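Local coordinates for Gp15 protein (Listeria phage PSA, PDB 6R5W) that serves as the homotrimeric receptor binding protein of the phage, its C-terminal part probably recognising the surface of the Listeria host cell, at the interface of chains A and B. Residues are numbered along the deposited sequence; one frame, centred on the assembly and turned at random. Chains: chain A/B, Gp15 protein.

Contact 1: the interface of chains A and B. Residues chain A 95, 127-130, 160; chain B 120-121, 123, 140.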
ATOM      1  N   ILE A  95       3.867  21.315  16.612  1.00 29.34           N
ATOM      2  CA  ILE A  95       3.300  21.923  17.796  1.00 29.16           C
ATOM      3  C   ILE A  95       3.316  23.423  17.581  1.00 34.45           C
ATOM      4  O   ILE A  95       4.339  23.976  17.155  1.00 33.54           O
ATOM      5  CB  ILE A  95       4.081  21.566  19.059  1.00 34.03           C
ATOM      6  CG1 ILE A  95       4.109  20.032  19.283  1.00 31.95           C
ATOM      7  CG2 ILE A  95       3.505  22.260  20.338  1.00 31.65           C
ATOM      8  CD1 ILE A  95       5.016  19.625  20.456  1.00 35.33           C
ATOM      9  N   ALA A 127      -4.079  17.033  21.837  1.00 26.42           N
ATOM     10  CA  ALA A 127      -3.473  17.338  23.116  1.00 26.95           C
ATOM     11  C   ALA A 127      -2.844  18.727  23.114  1.00 28.25           C
ATOM     12  O   ALA A 127      -2.312  19.194  22.112  1.00 29.26           O
ATOM     13  CB  ALA A 127      -2.385  16.292  23.486  1.00 29.00           C
ATOM     14  N   GLN A 128      -2.831  19.358  24.289  1.00 27.51           N
ATOM     15  CA  GLN A 128      -1.936  20.476  24.519  1.00 27.97           C
ATOM     16  C   GLN A 128      -0.725  19.955  25.300  1.00 28.75           C
ATOM     17  O   GLN A 128      -0.741  18.865  25.894  1.00 32.42           O
ATOM     18  CB  GLN A 128      -2.623  21.623  25.284  1.00 31.43           C
ATOM     19  CG  GLN A 128      -3.787  22.211  24.539  1.00 30.35           C
ATOM     20  CD  GLN A 128      -4.210  23.605  25.160  1.00 28.79           C
ATOM     21  OE1 GLN A 128      -4.950  23.633  26.166  1.00 30.75           O
ATOM     22  NE2 GLN A 128      -3.701  24.656  24.608  1.00 29.22           N
ATOM     23  N   GLN A 129       0.312  20.766  25.283  1.00 32.12           N
ATOM     24  CA  GLN A 129       1.597  20.433  25.894  1.00 32.85           C
ATOM     25  C   GLN A 129       1.581  20.684  27.394  1.00 32.78           C
ATOM     26  O   GLN A 129       2.175  21.630  27.902  1.00 38.65           O
ATOM     27  CB  GLN A 129       2.633  21.235  25.159  1.00 30.46           C
ATOM     28  CG  GLN A 129       4.124  20.909  25.593  1.00 33.90           C
ATOM     29  CD  GLN A 129       5.138  21.722  24.871  1.00 34.40           C
ATOM     30  OE1 GLN A 129       5.025  22.028  23.702  1.00 33.75           O
ATOM     31  NE2 GLN A 129       6.135  22.196  25.633  1.00 37.87           N
ATOM     32  N   SER A 130       0.867  19.818  28.111  1.00 33.23           N
ATOM     33  CA  SER A 130       0.580  20.065  29.509  1.00 35.18           C
ATOM     34  C   SER A 130       0.288  18.811  30.294  1.00 39.25           C
ATOM     35  O   SER A 130      -0.323  17.860  29.799  1.00 37.36           O
ATOM     36  CB  SER A 130      -0.617  21.049  29.643  1.00 37.57           C
ATOM     37  OG  SER A 130      -1.098  21.115  30.998  1.00 36.14           O
ATOM     38  N   GLY A 160      -0.785  20.651  20.135  1.00 29.65           N
ATOM     39  CA  GLY A 160      -0.230  19.710  19.178  1.00 28.13           C
ATOM     40  C   GLY A 160      -1.079  19.489  17.935  1.00 31.07           C
ATOM     41  O   GLY A 160      -2.307  19.544  17.999  1.00 30.24           O
TER
ATOM     42  N   TRP B 120      11.239  16.489  18.681  1.00 34.23           N
ATOM     43  CA  TRP B 120      10.834  16.564  20.055  1.00 33.95           C
ATOM     44  C   TRP B 120       9.585  15.693  20.182  1.00 34.31           C
ATOM     45  O   TRP B 120       9.199  15.009  19.237  1.00 41.10           O
ATOM     46  CB  TRP B 120      10.612  18.046  20.441  1.00 43.31           C
ATOM     47  CG  TRP B 120      10.616  18.286  21.911  1.00 44.54           C
ATOM     48  CD1 TRP B 120      11.704  18.280  22.746  1.00 43.40           C
ATOM     49  CD2 TRP B 120       9.471  18.586  22.743  1.00 41.55           C
ATOM     50  NE1 TRP B 120      11.302  18.556  24.040  1.00 43.63           N
ATOM     51  CE2 TRP B 120       9.942  18.750  24.059  1.00 41.35           C
ATOM     52  CE3 TRP B 120       8.103  18.760  22.488  1.00 39.53           C
ATOM     53  CZ2 TRP B 120       9.099  19.039  25.120  1.00 40.36           C
ATOM     54  CZ3 TRP B 120       7.270  19.023  23.549  1.00 37.24           C
ATOM     55  CH2 TRP B 120       7.762  19.184  24.847  1.00 41.33           C
ATOM     56  N   ASN B 121       8.964  15.723  21.337  1.00 31.62           N
ATOM     57  CA  ASN B 121       7.810  14.905  21.590  1.00 32.44           C
ATOM     58  C   ASN B 121       6.695  15.194  20.587  1.00 35.45           C
ATOM     59  O   ASN B 121       6.530  16.321  20.111  1.00 33.29           O
ATOM     60  CB  ASN B 121       7.281  15.144  22.997  1.00 35.88           C
ATOM     61  CG  ASN B 121       8.267  14.717  24.061  1.00 41.00           C
ATOM     62  OD1 ASN B 121       8.537  13.537  24.223  1.00 36.26           O
ATOM     63  ND2 ASN B 121       8.822  15.690  24.743  1.00 42.61           N
ATOM     64  N   LEU B 123       2.439  14.940  20.393  1.00 27.70           N
ATOM     65  CA  LEU B 123       1.402  15.057  21.408  1.00 28.36           C
ATOM     66  C   LEU B 123       0.100  14.413  20.925  1.00 26.32           C
ATOM     67  O   LEU B 123      -0.371  14.724  19.819  1.00 30.37           O
ATOM     68  CB  LEU B 123       1.130  16.546  21.703  1.00 30.24           C
ATOM     69  CG  LEU B 123       2.333  17.444  21.926  1.00 34.77           C
ATOM     70  CD1 LEU B 123       1.836  18.811  22.464  1.00 30.48           C
ATOM     71  CD2 LEU B 123       3.341  16.848  22.881  1.00 35.06           C
ATOM     72  N   TYR B 140       2.613  12.015  25.492  1.00 28.82           N
ATOM     73  CA  TYR B 140       3.763  12.428  24.713  1.00 27.56           C
ATOM     74  C   TYR B 140       4.459  11.161  24.169  1.00 30.84           C
ATOM     75  O   TYR B 140       4.819  10.275  24.940  1.00 29.38           O
ATOM     76  CB  TYR B 140       4.807  13.203  25.523  1.00 30.57           C
ATOM     77  CG  TYR B 140       4.467  14.591  26.046  1.00 34.56           C
ATOM     78  CD1 TYR B 140       3.125  15.069  26.038  1.00 36.79           C
ATOM     79  CD2 TYR B 140       5.443  15.386  26.574  1.00 37.10           C
ATOM     80  CE1 TYR B 140       2.811  16.307  26.506  1.00 36.69           C
ATOM     81  CE2 TYR B 140       5.140  16.648  27.077  1.00 37.94           C
ATOM     82  CZ  TYR B 140       3.813  17.108  27.045  1.00 40.73           C
ATOM     83  OH  TYR B 140       3.517  18.365  27.545  1.00 42.07           O
TER
HETATM   84  O   HOH W   1      -2.830  15.759  19.463  1.00 30.22           O

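Contact 2: the interface of chains A and B. Residues chain A 54-55, 58-59; chain B 53, 57, 83, 85.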
ATOM      1  N   PHE A  54       6.039   0.376  -7.867  1.00 33.79           N
ATOM      2  CA  PHE A  54       5.400   0.280  -6.563  1.00 39.47           C
ATOM      3  C   PHE A  54       6.130   1.105  -5.510  1.00 46.38           C
ATOM      4  O   PHE A  54       5.504   1.832  -4.727  1.00 38.53           O
ATOM      5  CB  PHE A  54       5.354  -1.159  -6.090  1.00 39.16           C
ATOM      6  CG  PHE A  54       5.096  -1.296  -4.631  0.80 45.10           C
ATOM      7  CD1 PHE A  54       3.822  -1.123  -4.124  0.70 43.80           C
ATOM      8  CD2 PHE A  54       6.139  -1.520  -3.747  0.66 44.95           C
ATOM      9  CE1 PHE A  54       3.590  -1.199  -2.752  1.00 45.46           C
ATOM     10  CE2 PHE A  54       5.908  -1.602  -2.380  0.54 45.70           C
ATOM     11  CZ  PHE A  54       4.637  -1.442  -1.888  0.78 46.06           C
ATOM     12  N   GLU A  55       7.458   0.978  -5.446  1.00 44.78           N
ATOM     13  CA  GLU A  55       8.217   1.737  -4.456  1.00 44.75           C
ATOM     14  C   GLU A  55       8.045   3.220  -4.666  1.00 46.42           C
ATOM     15  O   GLU A  55       7.865   3.973  -3.701  1.00 50.51           O
ATOM     16  CB  GLU A  55       9.697   1.369  -4.500  1.00 54.60           C
ATOM     17  CG  GLU A  55      10.035   0.276  -3.512  1.00 77.57           C
ATOM     18  CD  GLU A  55      10.526   0.866  -2.187  1.00 92.49           C
ATOM     19  OE1 GLU A  55      10.928   0.090  -1.290  1.00 96.60           O
ATOM     20  OE2 GLU A  55      10.514   2.124  -2.046  1.00 88.05           O
ATOM     21  N   SER A  58       4.484   4.481  -3.504  1.00 35.13           N
ATOM     22  CA  SER A  58       4.139   4.314  -2.095  1.00 42.77           C
ATOM     23  C   SER A  58       5.126   5.025  -1.176  1.00 39.49           C
ATOM     24  O   SER A  58       5.109   4.802   0.036  1.00 38.75           O
ATOM     25  CB  SER A  58       4.049   2.822  -1.764  1.00 40.69           C
ATOM     26  OG  SER A  58       5.304   2.222  -1.880  1.00 46.11           O
ATOM     27  N   SER A  59       5.967   5.860  -1.728  1.00 35.34           N
ATOM     28  CA  SER A  59       6.918   6.591  -0.920  0.51 40.26           C
ATOM     29  C   SER A  59       6.287   7.832  -0.275  1.00 36.47           C
ATOM     30  O   SER A  59       5.318   8.430  -0.777  1.00 35.56           O
ATOM     31  CB  SER A  59       8.125   6.963  -1.776  0.51 43.18           C
ATOM     32  OG  SER A  59       8.845   5.771  -2.145  0.51 42.83           O
TER
ATOM     33  N   PHE B  53       4.761  -9.764  -4.391  1.00 34.04           N
ATOM     34  CA  PHE B  53       5.664  -8.788  -3.801  1.00 34.16           C
ATOM     35  C   PHE B  53       4.875  -7.589  -3.261  1.00 41.50           C
ATOM     36  O   PHE B  53       5.137  -7.101  -2.153  1.00 38.95           O
ATOM     37  CB  PHE B  53       6.696  -8.312  -4.813  1.00 42.27           C
ATOM     38  CG  PHE B  53       7.436  -7.045  -4.402  1.00 38.26           C
ATOM     39  CD1 PHE B  53       8.523  -7.104  -3.561  1.00 43.35           C
ATOM     40  CD2 PHE B  53       7.025  -5.810  -4.881  1.00 42.78           C
ATOM     41  CE1 PHE B  53       9.206  -5.943  -3.183  1.00 47.19           C
ATOM     42  CE2 PHE B  53       7.700  -4.605  -4.509  1.00 49.23           C
ATOM     43  CZ  PHE B  53       8.799  -4.683  -3.664  1.00 45.06           C
ATOM     44  N   SER B  57       4.772  -6.518   0.640  1.00 36.40           N
ATOM     45  CA  SER B  57       5.328  -5.234   1.020  1.00 40.27           C
ATOM     46  C   SER B  57       4.313  -4.393   1.793  1.00 41.32           C
ATOM     47  O   SER B  57       4.682  -3.519   2.570  1.00 39.92           O
ATOM     48  CB  SER B  57       5.761  -4.426  -0.207  1.00 40.79           C
ATOM     49  OG  SER B  57       6.839  -5.021  -0.874  1.00 47.98           O
ATOM     50  N   LYS B  83       4.943  -0.941   6.047  1.00 30.67           N
ATOM     51  CA  LYS B  83       6.056  -0.336   5.331  1.00 29.19           C
ATOM     52  C   LYS B  83       5.568   0.618   4.246  1.00 31.01           C
ATOM     53  O   LYS B  83       4.686   0.279   3.446  1.00 34.24           O
ATOM     54  CB  LYS B  83       6.916  -1.469   4.694  1.00 38.05           C
ATOM     55  CG  LYS B  83       8.179  -0.953   4.022  1.00 46.40           C
ATOM     56  CD  LYS B  83       9.015  -2.096   3.438  1.00 68.01           C
ATOM     57  CE  LYS B  83       8.901  -2.171   1.910  1.00 77.85           C
ATOM     58  NZ  LYS B  83       9.568  -1.026   1.207  1.00 79.73           N
ATOM     59  N   GLY B  85       7.773   2.923   1.559  1.00 43.88           N
ATOM     60  CA  GLY B  85       9.092   3.323   1.143  1.00 52.35           C
ATOM     61  C   GLY B  85      10.083   2.872   2.174  1.00 52.83           C
ATOM     62  O   GLY B  85      10.103   1.725   2.601  1.00 51.25           O
TER

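Contact 3: the interface of chains A and B. Residues chain A 127-128, 132-133, 135-136; chain B 124-126, 137-138.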
ATOM      1  N   ALA A 127      -4.079  17.033  21.837  1.00 26.42           N
ATOM      2  CA  ALA A 127      -3.473  17.338  23.116  1.00 26.95           C
ATOM      3  C   ALA A 127      -2.844  18.727  23.114  1.00 28.25           C
ATOM      4  O   ALA A 127      -2.312  19.194  22.112  1.00 29.26           O
ATOM      5  CB  ALA A 127      -2.385  16.292  23.486  1.00 29.00           C
ATOM      6  N   GLN A 128      -2.831  19.358  24.289  1.00 27.51           N
ATOM      7  CA  GLN A 128      -1.936  20.476  24.519  1.00 27.97           C
ATOM      8  C   GLN A 128      -0.725  19.955  25.300  1.00 28.75           C
ATOM      9  O   GLN A 128      -0.741  18.865  25.894  1.00 32.42           O
ATOM     10  CB  GLN A 128      -2.623  21.623  25.284  1.00 31.43           C
ATOM     11  CG  GLN A 128      -3.787  22.211  24.539  1.00 30.35           C
ATOM     12  CD  GLN A 128      -4.210  23.605  25.160  1.00 28.79           C
ATOM     13  OE1 GLN A 128      -4.950  23.633  26.166  1.00 30.75           O
ATOM     14  NE2 GLN A 128      -3.701  24.656  24.608  1.00 29.22           N
ATOM     15  N   ALA A 132      -1.757  18.893  32.798  1.00 37.50           N
ATOM     16  CA  ALA A 132      -3.166  18.955  33.160  1.00 38.86           C
ATOM     17  C   ALA A 132      -3.982  18.417  31.976  1.00 34.28           C
ATOM     18  O   ALA A 132      -3.956  19.017  30.887  1.00 33.46           O
ATOM     19  CB  ALA A 132      -3.595  20.391  33.488  1.00 37.88           C
ATOM     20  N   ALA A 133      -4.725  17.326  32.208  1.00 36.89           N
ATOM     21  CA  ALA A 133      -5.482  16.694  31.128  1.00 34.97           C
ATOM     22  C   ALA A 133      -6.678  17.519  30.657  1.00 38.81           C
ATOM     23  O   ALA A 133      -7.240  17.241  29.566  1.00 36.51           O
ATOM     24  CB  ALA A 133      -5.975  15.320  31.579  1.00 36.00           C
ATOM     25  N   ASN A 135      -6.205  20.459  29.678  1.00 27.34           N
ATOM     26  CA  ASN A 135      -5.584  21.228  28.599  1.00 27.31           C
ATOM     27  C   ASN A 135      -5.469  20.364  27.336  1.00 32.12           C
ATOM     28  O   ASN A 135      -4.424  19.779  27.015  1.00 30.43           O
ATOM     29  CB  ASN A 135      -4.234  21.803  29.024  1.00 31.62           C
ATOM     30  CG  ASN A 135      -4.381  22.991  30.006  1.00 36.16           C
ATOM     31  OD1 ASN A 135      -5.396  23.676  29.996  1.00 32.60           O
ATOM     32  ND2 ASN A 135      -3.402  23.201  30.869  1.00 36.01           N
ATOM     33  N   GLN A 136      -6.581  20.353  26.561  1.00 28.25           N
ATOM     34  CA  GLN A 136      -6.699  19.711  25.251  1.00 28.95           C
ATOM     35  C   GLN A 136      -7.425  20.720  24.371  1.00 32.92           C
ATOM     36  O   GLN A 136      -7.845  21.787  24.847  1.00 29.49           O
ATOM     37  CB  GLN A 136      -7.472  18.394  25.413  1.00 27.64           C
ATOM     38  CG  GLN A 136      -6.681  17.471  26.407  1.00 30.17           C
ATOM     39  CD  GLN A 136      -7.149  16.052  26.389  1.00 33.28           C
ATOM     40  OE1 GLN A 136      -8.332  15.771  26.386  1.00 30.33           O
ATOM     41  NE2 GLN A 136      -6.246  15.125  26.460  1.00 31.38           N
TER
ATOM     42  N   TYR B 124      -0.483  13.546  21.743  1.00 26.39           N
ATOM     43  CA  TYR B 124      -1.715  12.831  21.458  1.00 27.64           C
ATOM     44  C   TYR B 124      -2.736  12.981  22.587  1.00 28.34           C
ATOM     45  O   TYR B 124      -2.411  12.830  23.766  1.00 26.30           O
ATOM     46  CB  TYR B 124      -1.393  11.309  21.219  1.00 26.83           C
ATOM     47  CG  TYR B 124      -0.559  11.109  20.000  1.00 25.87           C
ATOM     48  CD1 TYR B 124      -1.153  11.048  18.743  1.00 26.24           C
ATOM     49  CD2 TYR B 124       0.848  11.108  20.074  1.00 27.72           C
ATOM     50  CE1 TYR B 124      -0.409  10.987  17.626  1.00 25.90           C
ATOM     51  CE2 TYR B 124       1.586  11.046  18.961  1.00 28.66           C
ATOM     52  CZ  TYR B 124       1.005  10.941  17.757  1.00 30.76           C
ATOM     53  OH  TYR B 124       1.798  10.873  16.655  1.00 35.06           O
ATOM     54  N   SER B 125      -3.984  13.258  22.242  1.00 26.93           N
ATOM     55  CA  SER B 125      -5.056  13.188  23.215  0.50 27.04           C
ATOM     56  C   SER B 125      -5.653  11.785  23.213  1.00 31.39           C
ATOM     57  O   SER B 125      -5.917  11.209  22.146  1.00 32.62           O
ATOM     58  CB  SER B 125      -6.151  14.220  22.908  0.50 28.78           C
ATOM     59  OG  SER B 125      -7.325  13.757  23.519  0.50 31.68           O
ATOM     60  N   ALA B 126      -5.832  11.220  24.390  1.00 26.38           N
ATOM     61  CA  ALA B 126      -6.329   9.852  24.522  1.00 28.25           C
ATOM     62  C   ALA B 126      -7.560   9.803  25.408  1.00 30.89           C
ATOM     63  O   ALA B 126      -7.656  10.532  26.413  1.00 29.55           O
ATOM     64  CB  ALA B 126      -5.224   8.919  25.096  1.00 31.80           C
ATOM     65  N   ALA B 137      -6.608  11.876  28.586  1.00 26.82           N
ATOM     66  CA  ALA B 137      -5.167  11.897  28.874  1.00 28.19           C
ATOM     67  C   ALA B 137      -4.428  12.662  27.799  1.00 30.67           C
ATOM     68  O   ALA B 137      -4.806  12.662  26.623  1.00 30.14           O
ATOM     69  CB  ALA B 137      -4.581  10.489  29.022  1.00 32.71           C
ATOM     70  N   ASN B 138      -3.338  13.306  28.220  1.00 26.49           N
ATOM     71  CA  ASN B 138      -2.327  13.848  27.331  1.00 25.50           C
ATOM     72  C   ASN B 138      -1.139  12.871  27.319  1.00 31.15           C
ATOM     73  O   ASN B 138      -0.610  12.509  28.393  1.00 31.40           O
ATOM     74  CB  ASN B 138      -1.843  15.227  27.755  1.00 29.71           C
ATOM     75  CG  ASN B 138      -2.840  16.316  27.419  1.00 32.69           C
ATOM     76  OD1 ASN B 138      -3.573  16.230  26.444  1.00 29.49           O
ATOM     77  ND2 ASN B 138      -2.845  17.370  28.221  1.00 33.61           N
TER

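Contact 1: the interface of chains A and B
B:Leu123 and A:Ile95 meet at about a right angle, the isoleucine CD1 methyl reaching the branch point CG of the leucine at 3.8 Å. The leucine projects from strand 122-127 of chain B with CG anti to its own carbonyl carbon (chi1 -47°), and its two methyls part ways: CD2 lies over the rim of one face of the B:Tyr140 ring within its own chain, while CD1 crosses to A:Gln129 CB at 3.7 Å and also touches A:Gly160 CA. A:Ala127 CB closes on the leucine from its CB end.

A:Gln129 spans from the phenol tip of B:Tyr140 to the rim of the B:Trp120 indole. Its CG is anti to the backbone N (chi1 -175°) and the chain stays extended, which carries the amide obliquely above the CZ3-CH2 rim of the indole. There NE2 lies 3.5 Å from the indole CH2, with the amide and ring planes turned 46° apart. Toward B:Tyr140 the amide stands almost perpendicular to the phenol ring, and the tyrosine comes tip first, its hydroxyl OH resting over the face of the peptide between A:Gln129 and A:Ser130, 3.1 Å from A:Ser130 N, whose N-H points elsewhere. At the opposite end, a water joins A:Ala127 N, 3.0 Å away, to the carbonyl O of B:Leu123. The patch thus joins neighbouring C-terminal beta domains through an apolar core with a water-mediated link at its margin, helping to hold the trimeric head together.

Contact 2: the interface of chains A and B
B:Phe53 brings its CE2 edge over the rim of one face of A:Phe54, the rings nearly perpendicular, near the C-terminal ends of helices 36-57 of the trimeric coiled-coil stalk, which joins the chains below the beta domain. This is the compact side of the contact. A:Phe54 CD2 is 3.5 Å from B:Phe53 CE2, and B:Ser57 CB lies over the CE2-CZ side of the same face, 3.6 Å from A:Phe54 CE2. Both rings have CG anti to the backbone N, chi1 being 163° in A:Phe54, and this turns them toward each other from neighbouring helices. A:Ser58 OG lies over the opposite face, so the A:Phe54 ring is held between it and chain B.

The polar side, where the helices give way to the beta domain, is looser. A:Glu55 is poorly ordered, and its carboxylate OE1 makes a salt bridge with B:Lys83 NZ at 3.1 Å that is weak as a hydrogen bond. The lysine chain bends at chi3 and chi4, bringing the ammonium back to the carbonyl O of B:Gly85 in its own chain, a partner that could steady it. One turn further along, A:Ser59 OG donates a 2.6 Å hydrogen bond to the carbonyl O of A:Glu55, tilted 31° from the carbonyl plane.

Contact 3: the interface of chains A and B
B:Asn138 reaches from strand 136-141 of chain B into a polar site formed by A:Gln136, A:Asn135 and neighbouring backbone of chain A. From CB, CG is set anti to the carbonyl carbon (chi1 -76°), which points the amide across the interface; CG then lies 3.6 Å from the carbonyl O of A:Gln128. At the tip the two amide atoms find different partners. OD1 accepts a nearly straight hydrogen bond from A:Gln136 NE2 at 2.9 Å, the donor sitting above the asparagine carbonyl plane although OD1 lies in the plane of the glutamine amide. ND2 donates to the backbone O of A:Asn135 at 3.1 Å, with 160° at the hydrogen, and has the carbonyl O of A:Ala132 nearby. Being held through both tip atoms should fix the rotation of this amide.

A:Gln136 lies antiparallel alongside B:Asn138, their amide planes 54° apart. Its extended chain also brings NE2 within 2.9 Å of B:Ala137 O, a weak, bent hydrogen bond, and near the hydroxyl OG of B:Ser125. The site lies in the C-terminal beta domain, where strands 122-127 and 136-141 of chain B face the end of strand 122-127 and the start of strand 136-141 of chain A.

Contact 1 and contact 3 are adjoining parts of one surface between the C-terminal beta domains: the centres of their C-alpha atoms lie about 8 Å apart, they share A:Ala127 and A:Gln128, and both draw on strands 122-127 and 136-141 of chain B. Contact 2 stands apart, about 30 Å from contact 1 and 34 Å from contact 3, where the helical stalk runs into the beta domain. Chains A and B are therefore joined at the stalk end and within the head. Repeated around the homotrimer, the separated contacts would help keep the heads in register with the stalk.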